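Long-range contact in D-alanyl-D-alanine carboxypeptidase (Enterococcus faecalis V583, PDB 5ZHF), which cleaves the C-terminal D-alanine from peptidoglycan pentapeptides as a zinc-dependent carboxypeptidase linked to vancomycin resistance: residues Ile44-Val58 / Val134-Val146. Sequence-based numbering, arbitrary orientation.
Sequences ILVNRQNPIPAQYDV and VPGTSEHQLGLAV. With ZN (zinc ion), chain C.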
ATOM      1  N   ILE A  44      -3.893  -5.962  11.220  1.00 21.98           N
ATOM      2  CA  ILE A  44      -5.247  -5.883  10.733  1.00 21.61           C
ATOM      3  C   ILE A  44      -5.343  -6.165   9.219  1.00 23.52           C
ATOM      4  O   ILE A  44      -4.545  -5.650   8.435  1.00 20.64           O
ATOM      5  CB  ILE A  44      -5.936  -4.548  11.110  1.00 22.69           C
ATOM      6  CG1 ILE A  44      -7.430  -4.622  10.770  1.00 24.32           C
ATOM      7  CG2 ILE A  44      -5.251  -3.348  10.461  1.00 21.77           C
ATOM      8  CD1 ILE A  44      -8.244  -3.447  11.294  1.00 24.38           C
ATOM      9  N   LEU A  45      -6.254  -7.057   8.848  1.00 23.02           N
ATOM     10  CA  LEU A  45      -6.456  -7.429   7.464  1.00 23.35           C
ATOM     11  C   LEU A  45      -7.572  -6.613   6.841  1.00 22.99           C
ATOM     12  O   LEU A  45      -8.722  -6.656   7.297  1.00 23.73           O
ATOM     13  CB  LEU A  45      -6.753  -8.928   7.374  1.00 23.96           C
ATOM     14  CG  LEU A  45      -6.875  -9.497   5.955  1.00 25.25           C
ATOM     15  CD1 LEU A  45      -5.615  -9.223   5.137  1.00 24.97           C
ATOM     16  CD2 LEU A  45      -7.157 -10.995   5.990  1.00 25.71           C
ATOM     17  N   VAL A  46      -7.236  -5.849   5.784  1.00 24.32           N
ATOM     18  CA  VAL A  46      -8.218  -5.101   5.003  1.00 24.00           C
ATOM     19  C   VAL A  46      -8.071  -5.507   3.541  1.00 25.35           C
ATOM     20  O   VAL A  46      -7.005  -5.366   2.946  1.00 24.41           O
ATOM     21  CB  VAL A  46      -8.078  -3.566   5.159  1.00 25.34           C
ATOM     22  CG1 VAL A  46      -9.018  -2.823   4.218  1.00 25.56           C
ATOM     23  CG2 VAL A  46      -8.369  -3.188   6.603  1.00 25.38           C
ATOM     24  N   ASN A  47      -9.152  -6.005   2.972  1.00 24.91           N
ATOM     25  CA  ASN A  47      -9.207  -6.411   1.585  1.00 26.45           C
ATOM     26  C   ASN A  47     -10.658  -6.496   1.164  1.00 28.29           C
ATOM     27  O   ASN A  47     -11.485  -6.096   1.897  1.00 30.30           O
ATOM     28  CB  ASN A  47      -8.430  -7.684   1.293  1.00 26.41           C
ATOM     29  CG  ASN A  47      -8.988  -8.919   1.969  1.00 27.68           C
ATOM     30  OD1 ASN A  47     -10.087  -8.963   2.438  1.00 27.09           O
ATOM     31  ND2 ASN A  47      -8.199  -9.930   1.980  1.00 27.44           N
ATOM     32  N   ARG A  48     -10.962  -7.028  -0.003  1.00 32.65           N
ATOM     33  CA  ARG A  48     -12.380  -7.145  -0.424  1.00 33.84           C
ATOM     34  C   ARG A  48     -13.257  -8.003   0.512  1.00 34.30           C
ATOM     35  O   ARG A  48     -14.426  -7.817   0.613  1.00 31.93           O
ATOM     36  CB  ARG A  48     -12.450  -7.582  -1.867  1.00 39.87           C
ATOM     37  CG  ARG A  48     -11.542  -6.729  -2.715  1.00 41.70           C
ATOM     38  CD  ARG A  48     -11.902  -6.784  -4.179  1.00 50.22           C
ATOM     39  NE  ARG A  48     -11.538  -8.024  -4.839  1.00 53.54           N
ATOM     40  CZ  ARG A  48     -10.435  -8.187  -5.550  1.00 57.42           C
ATOM     41  NH1 ARG A  48     -10.163  -9.347  -6.132  1.00 54.92           N
ATOM     42  NH2 ARG A  48      -9.627  -7.170  -5.704  1.00 57.64           N
ATOM     43  N   GLN A  49     -12.658  -8.956   1.197  1.00 34.95           N
ATOM     44  CA  GLN A  49     -13.382  -9.810   2.141  1.00 34.89           C
ATOM     45  C   GLN A  49     -13.321  -9.337   3.608  1.00 33.78           C
ATOM     46  O   GLN A  49     -13.910  -9.924   4.472  1.00 30.49           O
ATOM     47  CB  GLN A  49     -12.842 -11.253   2.042  1.00 36.23           C
ATOM     48  CG  GLN A  49     -13.064 -11.922   0.699  1.00 37.01           C
ATOM     49  CD  GLN A  49     -12.264 -11.309  -0.450  1.00 37.08           C
ATOM     50  OE1 GLN A  49     -12.782 -10.948  -1.459  1.00 34.16           O
ATOM     51  NE2 GLN A  49     -10.981 -11.215  -0.251  1.00 39.03           N
ATOM     52  N   ASN A  50     -12.601  -8.253   3.852  1.00 30.96           N
ATOM     53  CA  ASN A  50     -12.345  -7.749   5.168  1.00 29.25           C
ATOM     54  C   ASN A  50     -12.395  -6.208   5.149  1.00 29.04           C
ATOM     55  O   ASN A  50     -11.352  -5.566   5.092  1.00 29.29           O
ATOM     56  CB  ASN A  50     -10.988  -8.254   5.658  1.00 31.18           C
ATOM     57  CG  ASN A  50     -10.966  -9.766   5.885  1.00 32.08           C
ATOM     58  OD1 ASN A  50     -10.707 -10.558   4.967  1.00 35.91           O
ATOM     59  ND2 ASN A  50     -11.217 -10.161   7.110  1.00 30.90           N
ATOM     60  N   PRO A  51     -13.605  -5.616   5.199  1.00 27.46           N
ATOM     61  CA  PRO A  51     -13.726  -4.170   5.226  1.00 25.73           C
ATOM     62  C   PRO A  51     -13.149  -3.566   6.498  1.00 24.20           C
ATOM     63  O   PRO A  51     -13.044  -4.264   7.508  1.00 25.14           O
ATOM     64  CB  PRO A  51     -15.249  -3.928   5.218  1.00 28.39           C
ATOM     65  CG  PRO A  51     -15.841  -5.200   4.783  1.00 28.70           C
ATOM     66  CD  PRO A  51     -14.925  -6.269   5.269  1.00 28.67           C
ATOM     67  N   ILE A  52     -12.825  -2.279   6.450  1.00 25.17           N
ATOM     68  CA  ILE A  52     -12.406  -1.570   7.663  1.00 26.87           C
ATOM     69  C   ILE A  52     -13.586  -1.577   8.621  1.00 28.24           C
ATOM     70  O   ILE A  52     -14.713  -1.311   8.192  1.00 27.75           O
ATOM     71  CB  ILE A  52     -11.965  -0.129   7.374  1.00 28.82           C
ATOM     72  CG1 ILE A  52     -10.650  -0.195   6.601  1.00 31.44           C
ATOM     73  CG2 ILE A  52     -11.717   0.654   8.654  1.00 29.79           C
ATOM     74  CD1 ILE A  52     -10.110   1.138   6.219  1.00 32.78           C
ATOM     75  N   PRO A  53     -13.334  -1.869   9.909  1.00 29.73           N
ATOM     76  CA  PRO A  53     -14.436  -1.818  10.887  1.00 31.64           C
ATOM     77  C   PRO A  53     -15.144  -0.472  10.913  1.00 32.75           C
ATOM     78  O   PRO A  53     -14.514   0.553  10.696  1.00 31.79           O
ATOM     79  CB  PRO A  53     -13.721  -2.057  12.221  1.00 33.28           C
ATOM     80  CG  PRO A  53     -12.474  -2.790  11.872  1.00 32.66           C
ATOM     81  CD  PRO A  53     -12.059  -2.264  10.538  1.00 31.58           C
ATOM     82  N   ALA A  54     -16.458  -0.460  11.147  1.00 35.00           N
ATOM     83  CA  ALA A  54     -17.149   0.801  11.391  1.00 37.67           C
ATOM     84  C   ALA A  54     -16.551   1.391  12.680  1.00 36.76           C
ATOM     85  O   ALA A  54     -16.176   0.644  13.585  1.00 39.04           O
ATOM     86  CB  ALA A  54     -18.653   0.578  11.530  1.00 39.87           C
ATOM     87  N   GLN A  55     -16.413   2.710  12.731  1.00 42.04           N
ATOM     88  CA  GLN A  55     -15.814   3.409  13.891  1.00 45.67           C
ATOM     89  C   GLN A  55     -14.320   3.073  14.126  1.00 42.68           C
ATOM     90  O   GLN A  55     -13.841   3.106  15.267  1.00 44.59           O
ATOM     91  CB  GLN A  55     -16.627   3.143  15.180  1.00 51.35           C
ATOM     92  CG  GLN A  55     -18.125   3.429  15.068  1.00 56.62           C
ATOM     93  CD  GLN A  55     -18.977   2.476  15.899  1.00 60.62           C
ATOM     94  OE1 GLN A  55     -18.996   1.263  15.659  1.00 61.73           O
ATOM     95  NE2 GLN A  55     -19.697   3.024  16.870  1.00 63.25           N
ATOM     96  N   TYR A  56     -13.585   2.746  13.064  1.00 37.78           N
ATOM     97  CA  TYR A  56     -12.143   2.495  13.190  1.00 33.96           C
ATOM     98  C   TYR A  56     -11.479   3.841  13.444  1.00 33.54           C
ATOM     99  O   TYR A  56     -11.583   4.738  12.612  1.00 34.39           O
ATOM    100  CB  TYR A  56     -11.576   1.869  11.918  1.00 32.01           C
ATOM    101  CG  TYR A  56     -10.106   1.536  12.009  1.00 27.83           C
ATOM    102  CD1 TYR A  56      -9.681   0.367  12.613  1.00 26.29           C
ATOM    103  CD2 TYR A  56      -9.142   2.383  11.473  1.00 28.38           C
ATOM    104  CE1 TYR A  56      -8.328   0.037  12.709  1.00 27.54           C
ATOM    105  CE2 TYR A  56      -7.782   2.072  11.580  1.00 26.93           C
ATOM    106  CZ  TYR A  56      -7.383   0.894  12.184  1.00 25.48           C
ATOM    107  OH  TYR A  56      -6.042   0.559  12.289  1.00 25.40           O
ATOM    108  N   ASP A  57     -10.815   3.977  14.585  1.00 35.10           N
ATOM    109  CA  ASP A  57     -10.171   5.241  14.959  1.00 39.59           C
ATOM    110  C   ASP A  57      -8.740   5.232  14.454  1.00 37.28           C
ATOM    111  O   ASP A  57      -8.008   4.245  14.650  1.00 37.74           O
ATOM    112  CB  ASP A  57     -10.156   5.420  16.479  1.00 44.37           C
ATOM    113  CG  ASP A  57      -9.500   6.732  16.918  1.00 49.18           C
ATOM    114  OD1 ASP A  57     -10.033   7.817  16.590  1.00 55.02           O
ATOM    115  OD2 ASP A  57      -8.453   6.677  17.604  1.00 56.21           O
ATOM    116  N   VAL A  58      -8.337   6.327  13.818  1.00 33.71           N
ATOM    117  CA  VAL A  58      -6.924   6.527  13.484  1.00 33.54           C
ATOM    118  C   VAL A  58      -6.530   7.945  13.852  1.00 30.17           C
ATOM    119  O   VAL A  58      -7.288   8.885  13.588  1.00 29.42           O
ATOM    120  CB  VAL A  58      -6.610   6.233  11.997  1.00 34.00           C
ATOM    121  CG1 VAL A  58      -7.401   7.134  11.052  1.00 34.47           C
ATOM    122  CG2 VAL A  58      -5.105   6.341  11.734  1.00 35.12           C
ATOM    123  N   VAL A 134     -12.667  -0.918  -3.591  1.00 26.87           N
ATOM    124  CA  VAL A 134     -13.917  -0.182  -3.374  1.00 28.01           C
ATOM    125  C   VAL A 134     -13.804   0.505  -2.021  1.00 26.26           C
ATOM    126  O   VAL A 134     -13.171  -0.041  -1.105  1.00 27.08           O
ATOM    127  CB  VAL A 134     -15.220  -1.047  -3.461  1.00 31.66           C
ATOM    128  CG1 VAL A 134     -15.289  -1.825  -4.778  1.00 31.57           C
ATOM    129  CG2 VAL A 134     -15.386  -1.973  -2.275  1.00 31.76           C
ATOM    130  N   PRO A 135     -14.408   1.690  -1.879  1.00 28.15           N
ATOM    131  CA  PRO A 135     -14.319   2.334  -0.568  1.00 28.53           C
ATOM    132  C   PRO A 135     -14.750   1.427   0.582  1.00 28.26           C
ATOM    133  O   PRO A 135     -15.714   0.655   0.471  1.00 28.63           O
ATOM    134  CB  PRO A 135     -15.239   3.551  -0.716  1.00 28.68           C
ATOM    135  CG  PRO A 135     -15.204   3.848  -2.166  1.00 27.94           C
ATOM    136  CD  PRO A 135     -15.191   2.509  -2.821  1.00 28.12           C
ATOM    137  N   GLY A 136     -13.983   1.495   1.662  1.00 27.10           N
ATOM    138  CA  GLY A 136     -14.136   0.609   2.807  1.00 26.46           C
ATOM    139  C   GLY A 136     -13.238  -0.597   2.801  1.00 26.83           C
ATOM    140  O   GLY A 136     -13.140  -1.274   3.819  1.00 27.23           O
ATOM    141  N   THR A 137     -12.581  -0.891   1.667  1.00 24.12           N
ATOM    142  CA  THR A 137     -11.726  -2.050   1.553  1.00 23.68           C
ATOM    143  C   THR A 137     -10.303  -1.701   1.137  1.00 21.87           C
ATOM    144  O   THR A 137      -9.551  -2.602   0.806  1.00 23.53           O
ATOM    145  CB  THR A 137     -12.304  -3.084   0.555  1.00 23.87           C
ATOM    146  OG1 THR A 137     -12.315  -2.551  -0.779  1.00 25.52           O
ATOM    147  CG2 THR A 137     -13.717  -3.448   0.946  1.00 24.64           C
ATOM    148  N   SER A 138      -9.922  -0.411   1.204  1.00 21.72           N
ATOM    149  CA  SER A 138      -8.550  -0.001   0.890  1.00 20.39           C
ATOM    150  C   SER A 138      -7.732   0.105   2.158  1.00 20.46           C
ATOM    151  O   SER A 138      -8.171   0.720   3.122  1.00 20.56           O
ATOM    152  CB  SER A 138      -8.513   1.382   0.243  1.00 21.00           C
ATOM    153  OG  SER A 138      -7.155   1.732  -0.014  1.00 20.62           O
ATOM    154  N   GLU A 139      -6.508  -0.415   2.129  1.00 19.02           N
ATOM    155  CA  GLU A 139      -5.572  -0.170   3.191  1.00 20.01           C
ATOM    156  C   GLU A 139      -5.273   1.314   3.346  1.00 19.41           C
ATOM    157  O   GLU A 139      -4.830   1.731   4.403  1.00 20.26           O
ATOM    158  CB  GLU A 139      -4.244  -0.876   2.959  1.00 20.61           C
ATOM    159  CG  GLU A 139      -4.293  -2.373   3.055  1.00 20.74           C
ATOM    160  CD  GLU A 139      -2.923  -2.995   3.001  1.00 20.76           C
ATOM    161  OE1 GLU A 139      -2.011  -2.456   2.320  1.00 19.60           O
ATOM    162  OE2 GLU A 139      -2.736  -4.035   3.659  1.00 20.60           O
ATOM    163  N   HIS A 140      -5.457   2.111   2.299  1.00 20.63           N
ATOM    164  CA  HIS A 140      -5.216   3.538   2.442  1.00 19.99           C
ATOM    165  C   HIS A 140      -6.132   4.181   3.457  1.00 19.74           C
ATOM    166  O   HIS A 140      -5.780   5.180   4.054  1.00 19.70           O
ATOM    167  CB  HIS A 140      -5.266   4.268   1.114  1.00 20.36           C
ATOM    168  CG  HIS A 140      -4.080   3.990   0.246  1.00 20.90           C
ATOM    169  ND1 HIS A 140      -2.909   4.710   0.353  1.00 20.55           N
ATOM    170  CD2 HIS A 140      -3.872   3.064  -0.725  1.00 21.20           C
ATOM    171  CE1 HIS A 140      -2.028   4.243  -0.518  1.00 20.87           C
ATOM    172  NE2 HIS A 140      -2.583   3.246  -1.184  1.00 18.95           N
ATOM    173  N   GLN A 141      -7.292   3.596   3.682  1.00 21.60           N
ATOM    174  CA  GLN A 141      -8.202   4.126   4.680  1.00 22.10           C
ATOM    175  C   GLN A 141      -7.818   3.753   6.129  1.00 22.74           C
ATOM    176  O   GLN A 141      -8.437   4.243   7.079  1.00 22.68           O
ATOM    177  CB  GLN A 141      -9.618   3.697   4.343  1.00 22.99           C
ATOM    178  CG  GLN A 141     -10.096   4.218   3.003  1.00 23.54           C
ATOM    179  CD  GLN A 141     -11.451   3.689   2.642  1.00 24.76           C
ATOM    180  OE1 GLN A 141     -11.563   2.723   1.871  1.00 23.89           O
ATOM    181  NE2 GLN A 141     -12.507   4.280   3.241  1.00 25.79           N
ATOM    182  N   LEU A 142      -6.807   2.909   6.304  1.00 21.30           N
ATOM    183  CA  LEU A 142      -6.255   2.640   7.634  1.00 21.39           C
ATOM    184  C   LEU A 142      -5.267   3.673   8.100  1.00 21.08           C
ATOM    185  O   LEU A 142      -5.058   3.828   9.308  1.00 22.16           O
ATOM    186  CB  LEU A 142      -5.529   1.299   7.672  1.00 22.95           C
ATOM    187  CG  LEU A 142      -6.353   0.038   7.462  1.00 24.04           C
ATOM    188  CD1 LEU A 142      -5.452  -1.155   7.147  1.00 25.21           C
ATOM    189  CD2 LEU A 142      -7.203  -0.196   8.696  1.00 23.46           C
ATOM    190  N   GLY A 143      -4.565   4.320   7.163  1.00 20.87           N
ATOM    191  CA  GLY A 143      -3.381   5.098   7.514  1.00 19.33           C
ATOM    192  C   GLY A 143      -2.113   4.265   7.623  1.00 18.46           C
ATOM    193  O   GLY A 143      -1.055   4.804   7.966  1.00 18.35           O
ATOM    194  N   LEU A 144      -2.189   2.957   7.325  1.00 18.15           N
ATOM    195  CA  LEU A 144      -1.060   2.042   7.439  1.00 19.24           C
ATOM    196  C   LEU A 144      -0.376   1.770   6.109  1.00 18.67           C
ATOM    197  O   LEU A 144       0.622   1.053   6.095  1.00 20.42           O
ATOM    198  CB  LEU A 144      -1.515   0.699   8.051  1.00 20.05           C
ATOM    199  CG  LEU A 144      -2.023   0.825   9.493  1.00 19.10           C
ATOM    200  CD1 LEU A 144      -2.383  -0.545  10.047  1.00 20.35           C
ATOM    201  CD2 LEU A 144      -0.986   1.488  10.381  1.00 19.73           C
ATOM    202  N   ALA A 145      -0.905   2.349   5.019  1.00 18.46           N
ATOM    203  CA  ALA A 145      -0.338   2.129   3.689  1.00 18.30           C
ATOM    204  C   ALA A 145       0.089   3.408   3.044  1.00 16.99           C
ATOM    205  O   ALA A 145      -0.568   4.461   3.180  1.00 17.55           O
ATOM    206  CB  ALA A 145      -1.330   1.416   2.774  1.00 18.96           C
ATOM    207  N   VAL A 146       1.200   3.304   2.337  1.00 16.99           N
ATOM    208  CA  VAL A 146       1.723   4.412   1.561  1.00 17.95           C
ATOM    209  C   VAL A 146       2.051   3.943   0.152  1.00 18.12           C
ATOM    210  O   VAL A 146       2.621   2.877  -0.037  1.00 18.55           O
ATOM    211  CB  VAL A 146       2.953   5.080   2.227  1.00 18.92           C
ATOM    212  CG1 VAL A 146       2.529   5.908   3.430  1.00 19.08           C
ATOM    213  CG2 VAL A 146       4.016   4.065   2.612  1.00 18.97           C
TER
HETATM  214 ZN    ZN C 301      -1.738   2.046  -2.693  1.00 19.60          ZN
HETATM  215  O   HOH W   1      -4.793  -5.723   4.317  1.00 21.36           O
HETATM  216  O   HOH W   2      -4.377   2.356  11.408  1.00 22.90           O
HETATM  217  O   HOH W   3      -2.374   1.509  -4.749  1.00 19.59           O
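G136 offers its carbonyl to the 44-58 loop. I52 N donates to G136 O at 2.8 Å, approaching almost end-on and nearly straight (166°). G136 is the third residue of a type II turn from V134 to T137, where its positive phi (95°) favours glycine. Its N donates to an in-plane lone pair of Q141 OE1. T137 lays CB and CG2 against N47 O. V46 CG1 lies 3.5 Å from T137 O. S138 binds substrate; its OG accepts from H140 N, an ST turn at the start of the 3-10 segment 139-141. E139 OE2 takes a hydrogen bond from water 1, which in turn accepts from V46 N. OE2 also makes salt bridges to R176 and R195, and OE1 is hydrogen-bonded to H193 NE2. E139 thus probably helps orient a histidine that binds zinc through ND1. The CB of H140 is directed away from the loop, and NE2 binds zinc at 2.1 Å, with D147 and H193. Q141 CB is met tightly by I52 CD1, 3.2 Å away. L142 CD1 packs on V46 CG2 (3.6 Å) and I44 CG2. CD2 meets I52 CG1 and sits over one face of the Y56 ring, 4.0 Å from the centroid, a CH-pi contact. CG anti to the Y56 backbone N (chi1 -178°) carries that ring across the leucine. Water 2 joins Y56 OH to L142 O. L144 CD1 ends the apolar patch against I44 CG2. The apolar core round L142, one direct backbone bond and two waters probably hold the 138-141 turn in place, and E139 links the loop to H193.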